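Extracellular solute-binding protein family 5 (Brucella melitensis, PDB 4ONY) probably binds peptides or related solutes in the periplasm and delivers them to an ABC transporter for uptake into the cell. Local coordinates at residues D56-F61 with A219-G224; E104-D109 with K113-T118; K408-L413 with S457-A462; A506-Q511 with G518-A523. All blocks are in the same frame, centred on the assembly; numbering follows the deposited sequence.

Contact 1: residues D56-F61 with A219-G224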
loop_
_atom_site.group_PDB
_atom_site.type_symbol
_atom_site.label_atom_id
_atom_site.label_comp_id
_atom_site.label_asym_id
_atom_site.label_seq_id
_atom_site.Cartn_x
_atom_site.Cartn_y
_atom_site.Cartn_z
ATOM N N ASP A 56 21.188 -11.239 1.233
ATOM C CA ASP A 56 22.405 -11.724 1.845
ATOM C C ASP A 56 22.467 -11.493 3.358
ATOM O O ASP A 56 23.534 -11.583 3.933
ATOM C CB ASP A 56 23.612 -11.046 1.192
ATOM C CG ASP A 56 23.596 -9.550 1.339
ATOM O OD1 ASP A 56 22.752 -8.948 2.045
ATOM O OD2 ASP A 56 24.469 -8.947 0.680
ATOM N N SER A 57 21.355 -11.174 4.003
ATOM C CA SER A 57 21.385 -10.900 5.426
ATOM C C SER A 57 20.019 -11.131 6.052
ATOM O O SER A 57 19.015 -11.170 5.340
ATOM C CB SER A 57 21.869 -9.468 5.727
ATOM O OG SER A 57 22.084 -9.263 7.134
ATOM N N LEU A 58 19.992 -11.286 7.380
ATOM C CA LEU A 58 18.805 -11.700 8.092
ATOM C C LEU A 58 18.392 -10.794 9.260
ATOM O O LEU A 58 17.746 -11.272 10.210
ATOM C CB LEU A 58 18.964 -13.121 8.626
ATOM C CG LEU A 58 19.335 -14.204 7.630
ATOM C CD1 LEU A 58 19.609 -15.534 8.358
ATOM C CD2 LEU A 58 18.274 -14.372 6.580
ATOM N N ASN A 59 18.689 -9.500 9.169
ATOM C CA ASN A 59 18.282 -8.535 10.179
ATOM C C ASN A 59 17.496 -7.420 9.545
ATOM O O ASN A 59 18.061 -6.536 8.909
ATOM C CB ASN A 59 19.464 -7.985 10.926
ATOM C CG ASN A 59 19.046 -7.106 12.097
ATOM O OD1 ASN A 59 17.940 -6.590 12.138
ATOM N ND2 ASN A 59 19.930 -6.956 13.068
ATOM N N PRO A 60 16.175 -7.454 9.704
ATOM C CA PRO A 60 15.344 -6.481 9.019
ATOM C C PRO A 60 15.284 -5.144 9.734
ATOM O O PRO A 60 14.571 -4.264 9.264
ATOM C CB PRO A 60 13.944 -7.139 9.019
ATOM C CG PRO A 60 13.952 -8.068 10.127
ATOM C CD PRO A 60 15.388 -8.510 10.364
ATOM N N PHE A 61 16.018 -4.947 10.828
ATOM C CA PHE A 61 15.815 -3.757 11.653
ATOM C C PHE A 61 16.949 -2.730 11.650
ATOM O O PHE A 61 16.897 -1.757 12.419
ATOM C CB PHE A 61 15.556 -4.213 13.095
ATOM C CG PHE A 61 14.475 -5.253 13.201
ATOM C CD1 PHE A 61 13.169 -4.950 12.830
ATOM C CD2 PHE A 61 14.765 -6.528 13.681
ATOM C CE1 PHE A 61 12.160 -5.912 12.954
ATOM C CE2 PHE A 61 13.779 -7.499 13.775
ATOM C CZ PHE A 61 12.477 -7.193 13.405
ATOM N N ALA A 219 15.352 -22.543 8.848
ATOM C CA ALA A 219 15.974 -23.858 8.792
ATOM C C ALA A 219 17.203 -23.886 7.885
ATOM O O ALA A 219 18.133 -24.626 8.140
ATOM C CB ALA A 219 14.967 -24.863 8.290
ATOM N N SER A 220 17.208 -23.113 6.813
ATOM C CA SER A 220 18.402 -23.024 5.967
ATOM C C SER A 220 18.382 -21.783 5.121
ATOM O O SER A 220 17.319 -21.225 4.771
ATOM C CB SER A 220 18.591 -24.232 5.041
ATOM O OG SER A 220 17.589 -24.263 4.080
ATOM N N VAL A 221 19.586 -21.405 4.753
ATOM C CA VAL A 221 19.836 -20.169 4.088
ATOM C C VAL A 221 20.864 -20.376 2.991
ATOM O O VAL A 221 21.971 -20.841 3.265
ATOM C CB VAL A 221 20.373 -19.160 5.107
ATOM C CG1 VAL A 221 20.379 -17.804 4.491
ATOM C CG2 VAL A 221 19.498 -19.135 6.359
ATOM N N GLN A 222 20.476 -20.077 1.749
ATOM C CA GLN A 222 21.374 -20.116 0.575
ATOM C C GLN A 222 21.291 -18.702 -0.029
ATOM O O GLN A 222 20.360 -18.381 -0.767
ATOM C CB GLN A 222 20.937 -21.190 -0.422
ATOM C CG GLN A 222 21.022 -22.602 0.155
ATOM C CD GLN A 222 20.192 -23.618 -0.615
ATOM O OE1 GLN A 222 18.989 -23.742 -0.426
ATOM N NE2 GLN A 222 20.852 -24.364 -1.482
ATOM N N PRO A 223 22.229 -17.839 0.358
ATOM C CA PRO A 223 22.182 -16.424 0.019
ATOM C C PRO A 223 22.103 -16.215 -1.502
ATOM O O PRO A 223 22.803 -16.869 -2.232
ATOM C CB PRO A 223 23.498 -15.861 0.562
ATOM C CG PRO A 223 24.160 -16.949 1.309
ATOM C CD PRO A 223 23.405 -18.223 1.165
ATOM N N GLY A 224 21.224 -15.334 -1.942
ATOM C CA GLY A 224 20.973 -15.069 -3.334
ATOM C C GLY A 224 20.091 -16.095 -4.006
ATOM O O GLY A 224 19.818 -15.961 -5.194
#

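Contact 2: residues E104-D109 with K113-T118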
loop_
_atom_site.group_PDB
_atom_site.type_symbol
_atom_site.label_atom_id
_atom_site.label_comp_id
_atom_site.label_asym_id
_atom_site.label_seq_id
_atom_site.Cartn_x
_atom_site.Cartn_y
_atom_site.Cartn_z
ATOM N N GLU A 104 -1.475 -10.155 25.560
ATOM C CA GLU A 104 -2.770 -10.803 25.738
ATOM C C GLU A 104 -3.857 -9.756 25.971
ATOM O O GLU A 104 -4.985 -9.946 25.556
ATOM C CB GLU A 104 -2.730 -11.773 26.923
ATOM C CG GLU A 104 -3.973 -12.644 27.055
ATOM C CD GLU A 104 -3.855 -13.694 28.168
ATOM O OE1 GLU A 104 -2.899 -13.666 28.964
ATOM O OE2 GLU A 104 -4.722 -14.565 28.221
ATOM N N LYS A 105 -3.504 -8.674 26.657
ATOM C CA LYS A 105 -4.413 -7.611 27.002
ATOM C C LYS A 105 -3.782 -6.249 26.762
ATOM O O LYS A 105 -2.588 -6.095 26.826
ATOM C CB LYS A 105 -4.814 -7.707 28.479
ATOM C CG LYS A 105 -5.548 -8.979 28.854
ATOM C CD LYS A 105 -6.990 -8.911 28.347
ATOM C CE LYS A 105 -7.511 -10.212 27.709
ATOM N NZ LYS A 105 -7.997 -11.162 28.760
ATOM N N VAL A 106 -4.627 -5.283 26.495
ATOM C CA VAL A 106 -4.246 -3.925 26.255
ATOM C C VAL A 106 -5.183 -3.011 27.016
ATOM O O VAL A 106 -6.383 -3.270 27.103
ATOM C CB VAL A 106 -4.248 -3.593 24.751
ATOM C CG1 VAL A 106 -5.635 -3.651 24.132
ATOM C CG2 VAL A 106 -3.657 -2.226 24.514
ATOM N N ALA A 107 -4.626 -1.977 27.620
ATOM C CA ALA A 107 -5.411 -0.867 28.176
ATOM C C ALA A 107 -4.834 0.427 27.632
ATOM O O ALA A 107 -3.642 0.508 27.315
ATOM C CB ALA A 107 -5.364 -0.891 29.696
ATOM N N ILE A 108 -5.683 1.426 27.440
ATOM C CA ILE A 108 -5.249 2.641 26.764
ATOM C C ILE A 108 -6.029 3.865 27.259
ATOM O O ILE A 108 -7.205 3.770 27.564
ATOM C CB ILE A 108 -5.366 2.502 25.231
ATOM C CG1 ILE A 108 -4.647 3.663 24.527
ATOM C CG2 ILE A 108 -6.819 2.427 24.774
ATOM C CD1 ILE A 108 -4.467 3.444 23.035
ATOM N N ASP A 109 -5.350 4.995 27.337
ATOM C CA ASP A 109 -5.940 6.292 27.664
ATOM C C ASP A 109 -6.925 6.722 26.574
ATOM O O ASP A 109 -6.587 6.671 25.399
ATOM C CB ASP A 109 -4.779 7.299 27.747
ATOM C CG ASP A 109 -5.220 8.677 28.173
ATOM O OD1 ASP A 109 -6.018 8.796 29.122
ATOM O OD2 ASP A 109 -4.831 9.651 27.505
ATOM N N LYS A 113 -2.544 9.240 25.642
ATOM C CA LYS A 113 -1.281 9.685 26.229
ATOM C C LYS A 113 -0.474 8.539 26.825
ATOM O O LYS A 113 0.721 8.708 27.116
ATOM C CB LYS A 113 -1.585 10.728 27.303
ATOM C CG LYS A 113 -1.793 12.164 26.780
ATOM C CD LYS A 113 -3.040 12.886 27.338
ATOM C CE LYS A 113 -3.276 12.766 28.866
ATOM N NZ LYS A 113 -4.650 12.238 29.225
ATOM N N TRP A 114 -1.095 7.381 27.012
ATOM C CA TRP A 114 -0.365 6.156 27.419
ATOM C C TRP A 114 -1.064 4.925 26.897
ATOM O O TRP A 114 -2.258 4.986 26.571
ATOM C CB TRP A 114 -0.219 6.037 28.966
ATOM C CG TRP A 114 -1.518 6.043 29.701
ATOM C CD1 TRP A 114 -2.122 7.116 30.266
ATOM C CD2 TRP A 114 -2.391 4.926 29.930
ATOM N NE1 TRP A 114 -3.313 6.751 30.836
ATOM C CE2 TRP A 114 -3.505 5.412 30.654
ATOM C CE3 TRP A 114 -2.348 3.568 29.587
ATOM C CZ2 TRP A 114 -4.581 4.598 31.016
ATOM C CZ3 TRP A 114 -3.402 2.739 29.993
ATOM C CH2 TRP A 114 -4.508 3.261 30.692
ATOM N N VAL A 115 -0.309 3.822 26.794
ATOM C CA VAL A 115 -0.866 2.518 26.463
ATOM C C VAL A 115 -0.143 1.485 27.307
ATOM O O VAL A 115 1.049 1.609 27.558
ATOM C CB VAL A 115 -0.801 2.199 24.939
ATOM C CG1 VAL A 115 0.634 2.111 24.457
ATOM C CG2 VAL A 115 -1.533 0.893 24.602
ATOM N N GLU A 116 -0.862 0.484 27.770
ATOM C CA GLU A 116 -0.282 -0.544 28.618
ATOM C C GLU A 116 -0.660 -1.945 28.102
ATOM O O GLU A 116 -1.805 -2.194 27.789
ATOM C CB GLU A 116 -0.714 -0.338 30.078
ATOM C CG GLU A 116 -0.189 -1.412 31.046
ATOM C CD GLU A 116 -0.397 -1.037 32.530
ATOM O OE1 GLU A 116 -0.948 0.030 32.821
ATOM O OE2 GLU A 116 0.059 -1.751 33.432
ATOM N N PHE A 117 0.332 -2.822 28.004
ATOM C CA PHE A 117 0.180 -4.168 27.453
ATOM C C PHE A 117 0.501 -5.149 28.526
ATOM O O PHE A 117 1.454 -4.931 29.303
ATOM C CB PHE A 117 1.174 -4.382 26.313
ATOM C CG PHE A 117 1.012 -3.409 25.179
ATOM C CD1 PHE A 117 0.046 -3.620 24.186
ATOM C CD2 PHE A 117 1.829 -2.292 25.087
ATOM C CE1 PHE A 117 -0.106 -2.724 23.128
ATOM C CE2 PHE A 117 1.658 -1.389 24.058
ATOM C CZ PHE A 117 0.705 -1.606 23.068
ATOM N N THR A 118 -0.254 -6.229 28.579
ATOM C CA THR A 118 0.062 -7.323 29.463
ATOM C C THR A 118 0.348 -8.521 28.586
ATOM O O THR A 118 -0.491 -8.906 27.778
ATOM C CB THR A 118 -1.080 -7.593 30.443
ATOM O OG1 THR A 118 -1.396 -6.375 31.109
ATOM C CG2 THR A 118 -0.726 -8.677 31.472
#

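Contact 3: residues K408-L413 with S457-A462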
loop_
_atom_site.group_PDB
_atom_site.type_symbol
_atom_site.label_atom_id
_atom_site.label_comp_id
_atom_site.label_asym_id
_atom_site.label_seq_id
_atom_site.Cartn_x
_atom_site.Cartn_y
_atom_site.Cartn_z
ATOM N N LYS A 408 -14.363 18.006 -28.141
ATOM C CA LYS A 408 -15.115 19.242 -28.212
ATOM C C LYS A 408 -15.175 19.879 -26.810
ATOM O O LYS A 408 -15.116 21.099 -26.699
ATOM C CB LYS A 408 -16.564 19.009 -28.760
ATOM N N LYS A 409 -15.340 19.061 -25.754
ATOM C CA LYS A 409 -15.396 19.608 -24.392
ATOM C C LYS A 409 -14.027 20.244 -24.058
ATOM O O LYS A 409 -13.975 21.315 -23.458
ATOM C CB LYS A 409 -15.859 18.580 -23.320
ATOM N N ALA A 410 -12.953 19.594 -24.466
ATOM C CA ALA A 410 -11.622 20.084 -24.231
ATOM C C ALA A 410 -11.385 21.412 -24.951
ATOM O O ALA A 410 -10.841 22.358 -24.385
ATOM C CB ALA A 410 -10.581 19.039 -24.648
ATOM N N TYR A 411 -11.754 21.440 -26.211
ATOM C CA TYR A 411 -11.656 22.637 -27.031
ATOM C C TYR A 411 -12.377 23.832 -26.410
ATOM O O TYR A 411 -11.805 24.909 -26.297
ATOM C CB TYR A 411 -12.147 22.298 -28.433
ATOM C CG TYR A 411 -12.281 23.452 -29.366
ATOM C CD1 TYR A 411 -13.454 24.228 -29.409
ATOM C CD2 TYR A 411 -11.243 23.777 -30.225
ATOM C CE1 TYR A 411 -13.585 25.301 -30.297
ATOM C CE2 TYR A 411 -11.356 24.857 -31.115
ATOM C CZ TYR A 411 -12.522 25.615 -31.145
ATOM O OH TYR A 411 -12.629 26.680 -32.027
ATOM N N ASP A 412 -13.606 23.607 -25.949
ATOM C CA ASP A 412 -14.388 24.647 -25.309
ATOM C C ASP A 412 -13.717 25.146 -23.982
ATOM O O ASP A 412 -13.621 26.364 -23.737
ATOM C CB ASP A 412 -15.851 24.168 -25.103
ATOM C CG ASP A 412 -16.610 23.898 -26.435
ATOM O OD1 ASP A 412 -16.194 24.366 -27.511
ATOM O OD2 ASP A 412 -17.646 23.198 -26.399
ATOM N N LEU A 413 -13.283 24.218 -23.130
ATOM C CA LEU A 413 -12.570 24.600 -21.879
ATOM C C LEU A 413 -11.295 25.417 -22.144
ATOM O O LEU A 413 -11.058 26.424 -21.471
ATOM C CB LEU A 413 -12.184 23.379 -21.035
ATOM C CG LEU A 413 -13.308 22.773 -20.183
ATOM C CD1 LEU A 413 -12.962 21.370 -19.679
ATOM C CD2 LEU A 413 -13.636 23.655 -18.974
ATOM N N SER A 457 -2.201 15.626 -30.024
ATOM C CA SER A 457 -1.823 16.177 -31.324
ATOM C C SER A 457 -3.062 16.468 -32.143
ATOM O O SER A 457 -3.070 17.392 -32.882
ATOM C CB SER A 457 -0.916 15.258 -32.122
ATOM O OG SER A 457 -1.705 14.158 -32.531
ATOM N N ARG A 458 -4.117 15.691 -31.985
ATOM C CA ARG A 458 -5.330 15.968 -32.721
ATOM C C ARG A 458 -5.980 17.329 -32.358
ATOM O O ARG A 458 -6.738 17.863 -33.144
ATOM C CB ARG A 458 -6.339 14.838 -32.566
ATOM C CG ARG A 458 -5.941 13.516 -33.216
ATOM C CD ARG A 458 -7.037 12.447 -33.038
ATOM N NE ARG A 458 -8.363 12.953 -33.488
ATOM C CZ ARG A 458 -9.456 13.193 -32.724
ATOM N NH1 ARG A 458 -9.480 12.946 -31.420
ATOM N NH2 ARG A 458 -10.571 13.669 -33.287
ATOM N N LEU A 459 -5.688 17.881 -31.181
ATOM C CA LEU A 459 -6.122 19.240 -30.836
ATOM C C LEU A 459 -5.100 20.358 -31.128
ATOM O O LEU A 459 -5.263 21.478 -30.673
ATOM C CB LEU A 459 -6.504 19.316 -29.343
ATOM C CG LEU A 459 -7.999 19.402 -29.081
ATOM C CD1 LEU A 459 -8.570 18.021 -29.240
ATOM C CD2 LEU A 459 -8.282 19.898 -27.671
ATOM N N GLY A 460 -4.034 20.032 -31.827
ATOM C CA GLY A 460 -2.996 20.978 -32.129
ATOM C C GLY A 460 -1.940 21.159 -31.044
ATOM O O GLY A 460 -1.209 22.162 -31.062
ATOM N N ILE A 461 -1.836 20.203 -30.139
ATOM C CA ILE A 461 -0.855 20.300 -29.060
ATOM C C ILE A 461 0.394 19.425 -29.339
ATOM O O ILE A 461 0.262 18.252 -29.626
ATOM C CB ILE A 461 -1.478 19.871 -27.732
ATOM C CG1 ILE A 461 -2.728 20.697 -27.480
ATOM C CG2 ILE A 461 -0.460 19.996 -26.590
ATOM C CD1 ILE A 461 -3.525 20.223 -26.306
ATOM N N ALA A 462 1.581 20.004 -29.254
ATOM C CA ALA A 462 2.790 19.280 -29.543
ATOM C C ALA A 462 3.366 18.701 -28.218
ATOM O O ALA A 462 3.639 19.421 -27.268
ATOM C CB ALA A 462 3.787 20.205 -30.213
#

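Contact 4: residues A506-Q511 with G518-A523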
loop_
_atom_site.group_PDB
_atom_site.type_symbol
_atom_site.label_atom_id
_atom_site.label_comp_id
_atom_site.label_asym_id
_atom_site.label_seq_id
_atom_site.Cartn_x
_atom_site.Cartn_y
_atom_site.Cartn_z
ATOM N N ALA A 506 3.033 23.127 2.221
ATOM C CA ALA A 506 4.473 23.299 2.528
ATOM C C ALA A 506 5.363 22.343 1.675
ATOM O O ALA A 506 6.432 22.743 1.239
ATOM C CB ALA A 506 4.760 23.125 4.021
ATOM N N SER A 507 4.906 21.142 1.352
ATOM C CA SER A 507 5.744 20.240 0.568
ATOM C C SER A 507 5.956 20.667 -0.907
ATOM O O SER A 507 6.845 20.146 -1.594
ATOM C CB SER A 507 5.195 18.830 0.638
ATOM O OG SER A 507 3.978 18.744 -0.047
ATOM N N ARG A 508 5.131 21.576 -1.422
ATOM C CA ARG A 508 5.288 22.005 -2.817
ATOM C C ARG A 508 6.682 22.549 -3.078
ATOM O O ARG A 508 7.219 22.351 -4.138
ATOM C CB ARG A 508 4.247 23.071 -3.174
ATOM C CG ARG A 508 4.492 23.773 -4.523
ATOM C CD ARG A 508 3.407 24.802 -4.729
ATOM N NE ARG A 508 3.765 25.785 -5.749
ATOM C CZ ARG A 508 3.226 25.905 -6.946
ATOM N NH1 ARG A 508 2.282 25.072 -7.399
ATOM N NH2 ARG A 508 3.632 26.892 -7.723
ATOM N N ASP A 509 7.240 23.269 -2.116
ATOM C CA ASP A 509 8.541 23.910 -2.297
ATOM C C ASP A 509 9.700 23.196 -1.648
ATOM O O ASP A 509 10.745 23.768 -1.482
ATOM C CB ASP A 509 8.462 25.309 -1.759
ATOM C CG ASP A 509 7.554 26.193 -2.605
ATOM O OD1 ASP A 509 7.289 25.886 -3.752
ATOM O OD2 ASP A 509 7.107 27.213 -2.132
ATOM N N VAL A 510 9.511 21.961 -1.235
ATOM C CA VAL A 510 10.573 21.212 -0.617
ATOM C C VAL A 510 11.084 20.182 -1.597
ATOM O O VAL A 510 10.379 19.217 -1.921
ATOM C CB VAL A 510 10.092 20.529 0.672
ATOM C CG1 VAL A 510 11.161 19.564 1.211
ATOM C CG2 VAL A 510 9.731 21.604 1.718
ATOM N N GLN A 511 12.300 20.414 -2.090
ATOM C CA GLN A 511 12.937 19.470 -2.980
ATOM C C GLN A 511 13.058 18.110 -2.309
ATOM O O GLN A 511 13.408 18.051 -1.137
ATOM C CB GLN A 511 14.290 20.001 -3.397
ATOM C CG GLN A 511 14.120 21.134 -4.393
ATOM C CD GLN A 511 15.429 21.613 -4.930
ATOM O OE1 GLN A 511 16.519 21.248 -4.439
ATOM N NE2 GLN A 511 15.333 22.432 -5.953
ATOM N N GLY A 518 2.803 19.702 -7.280
ATOM C CA GLY A 518 2.947 21.015 -6.680
ATOM C C GLY A 518 1.632 21.557 -6.125
ATOM O O GLY A 518 1.322 22.730 -6.286
ATOM N N VAL A 519 0.838 20.688 -5.488
ATOM C CA VAL A 519 -0.419 21.128 -4.871
ATOM C C VAL A 519 -0.124 22.044 -3.682
ATOM O O VAL A 519 0.759 21.721 -2.862
ATOM C CB VAL A 519 -1.236 19.912 -4.421
ATOM C CG1 VAL A 519 -2.554 20.342 -3.792
ATOM C CG2 VAL A 519 -1.501 19.013 -5.610
ATOM N N ALA A 520 -0.826 23.173 -3.602
ATOM C CA ALA A 520 -0.766 24.103 -2.451
ATOM C C ALA A 520 -2.068 24.875 -2.345
ATOM O O ALA A 520 -2.255 25.925 -2.972
ATOM C CB ALA A 520 0.412 25.085 -2.543
ATOM N N ASP A 521 -2.989 24.329 -1.573
ATOM C CA ASP A 521 -4.351 24.809 -1.552
ATOM C C ASP A 521 -4.800 24.655 -0.112
ATOM O O ASP A 521 -4.775 23.565 0.440
ATOM C CB ASP A 521 -5.240 23.973 -2.458
ATOM C CG ASP A 521 -6.672 24.502 -2.545
ATOM O OD1 ASP A 521 -7.087 25.301 -1.687
ATOM O OD2 ASP A 521 -7.403 24.064 -3.465
ATOM N N PRO A 522 -5.206 25.762 0.501
ATOM C CA PRO A 522 -5.720 25.626 1.863
ATOM C C PRO A 522 -6.864 24.614 2.013
ATOM O O PRO A 522 -7.071 24.111 3.107
ATOM C CB PRO A 522 -6.216 27.038 2.190
ATOM C CG PRO A 522 -5.460 27.958 1.251
ATOM C CD PRO A 522 -5.192 27.160 0.007
ATOM N N ALA A 523 -7.657 24.361 0.972
ATOM C CA ALA A 523 -8.744 23.362 1.112
ATOM C C ALA A 523 -8.157 21.975 1.286
ATOM O O ALA A 523 -8.670 21.162 2.065
ATOM C CB ALA A 523 -9.701 23.406 -0.071
#

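Contact 1: residues D56-F61 with A219-G224
The backbones of Asp56 and Pro223 pass each other with their CA atoms 5.0 Å apart, and no hydrogen bond joins the two segments. Residues 56-61 form an irregular loop after strand 46-52. Residues 219-222 end an outermost strand of a mixed four-stranded sheet, whose other outermost strand is 46-52. The contact therefore lays the loop that leaves one border strand against the strand at the other border. Ala219 and Ser220 both face Val228 of strand 226-231, a classic beta bulge.

Two side chains carry the packing. Leu58 and Val221 reach toward each other tip to tip, with Leu58 CD1 4.1 Å from Val221 CG2. The Val221 methyl that touches is the one anti to its carbonyl carbon. Leu58 also rests on Ile227, and Val221 on Phe55. At the exposed end, Asp56 CA lies 4.5 Å from Pro223 CB. The Asp56 carboxylate turns away and hydrogen-bonds through OD1 to Thr68. Gln222 touches the bound 1-ethoxy-2-(2-ethoxyethoxy)ethane, and its OE1 accepts from Arg226.

Further along the loop, an Asx turn fixes the chain: Phe61 N donates to Asn59 OD1 at 2.8 Å, with an N-H...O angle of 160°.

Contact 2: residues E104-D109 with K113-T118
Asp109 and Trp114 meet beside the turn of a beta hairpin, strands 97-108 and 114-119, which belongs to an antiparallel sheet. Asp109 CB sits over a face of the Trp114 indole, 3.6 Å from the centroid of the five-membered ring, a CH-pi contact. CG stands anti to the backbone N (chi1 -176°), which carries the carboxylate past the ring toward Lys113. OD1 comes no closer than 3.7 Å to Lys113 NZ. OD2 does the bonding. It takes Lys113 N on its anti lone pair, and on its syn side, 30° out of the carboxylate plane, it meets Lys113 NZ at 3.1 Å in a salt bridge. The lysine chain bends back to get there. These two bonds tie the ends of the turn together.

Beyond the turn the strands pair in antiparallel register. Ala107 and Glu116 exchange two backbone bonds, and Lys105 pairs with Thr118. On the face that bears Val106, Ile108, Val115 and Phe117, Val106 CG2 touches both Val115 CG2 and Phe117 CE1, each at 3.8 Å. Helix 181-187 covers part of this face through Ile108 and Phe117. On the other face Glu116 forms a salt bridge with Arg170 and a hydrogen bond with Thr164.

Glu104 and Lys105 both face Thr118, a classic beta bulge. Thr118 O accepts from Glu104 N at 2.7 Å and from Lys105 N at 3.2 Å.

Contact 3: residues K408-L413 with S457-A462
A Schellman motif ends helix 443-458, and the leucine just before its glycine packs on helix 404-416. In the motif, Gly460 N donates to Ser457 O at 3.0 Å and Ile461 N to Leu456 O. Gly460 takes up the positive phi (84°) of the C-prime position. The chain then turns into strand 462-467, an outermost strand of a mixed sheet.

Leu459 points at the other helix and makes the contact. Its CD2 methyl meets Ala410 CB at 3.9 Å. The nearest CA atoms, of Tyr411 and Leu459, are 7.5 Å apart, and the Leu459 side chain spans the space between. No hydrogen bond crosses between the segments.

The apolar patch is wider than this pair. Leu459 also touches Ala407 and Leu414 of helix 404-416, and both Leu459 and Ala410 lie on Leu334. Ile461, past the glycine, packs on Leu331, Phe434 and Phe436. Tyr411 is exposed and turns its ring to Phe421, the two planes at about 35°.

The same leucine methyl that meets the alanine also approaches the helix backbone, with Leu459 CD2 4.1 Å from Tyr411 N.

Contact 4: residues A506-Q511 with G518-A523
The backbones come nearest at Arg508 and Gly518, whose CA atoms are 4.6 Å apart, where a loop returns on itself before helix 522-533. Residues 506-508 have helical backbone angles without regular helical bonds.

Arg508 carries the contact. Its CG is anti to the backbone N (chi1 169°), and the chain runs extended as far as NE, alongside Gly518. CB faces Val519 O at 3.8 Å. CG lies beside Gly518 CA and O, each at 3.8 Å. CD touches the Ala520 methyl at 3.7 Å, so the aliphatic part of the arginine also packs. The guanidinium then meets Gly518 O at its edge. NH1 donates to this oxygen at 2.8 Å, with an N-H...O angle of 162°. The oxygen lies in the guanidinium plane, and the donor lies in the carbonyl plane on a lone pair.

Gly518 has positive phi (71°), a backbone shape that glycine adopts readily. Around it, Asn515 takes a bond from Val519 N and gives one to Ser507 OG. Arg508 O accepts from Arg318. Past the contact, Asp521 is the N-cap of helix 522-533, and its OD1 accepts from Ala523 N at 2.9 Å.

The chemistry implies a directional link. One coplanar bond favours this rotation of the guanidinium and satisfies the carbonyl of a buried glycine, and it probably helps to keep the two arms of the loop together.

All four contacts are partly buried, and no two touch. Contact 2 falls within the stretch of chain that contact 1 spans, yet their centres are 34 Å apart and they belong to different sheets. Contact 3 lies on the opposite side of the chain's centre from both. Contacts 3 and 4 have their nearest atoms about 17 Å apart. Contact 2 is the most extensive, with strand pairing, a salt bridge and a CH-pi contact. Contacts 1 and 3 are small, each with a leucine methyl as the main apolar touch, against a sheet border and a helix respectively. Contact 4 instead depends on an arginine-to-carbonyl bond. Contacts 2 and 4 join segments close in sequence, a hairpin and a loop, whereas 1 and 3 join distant segments.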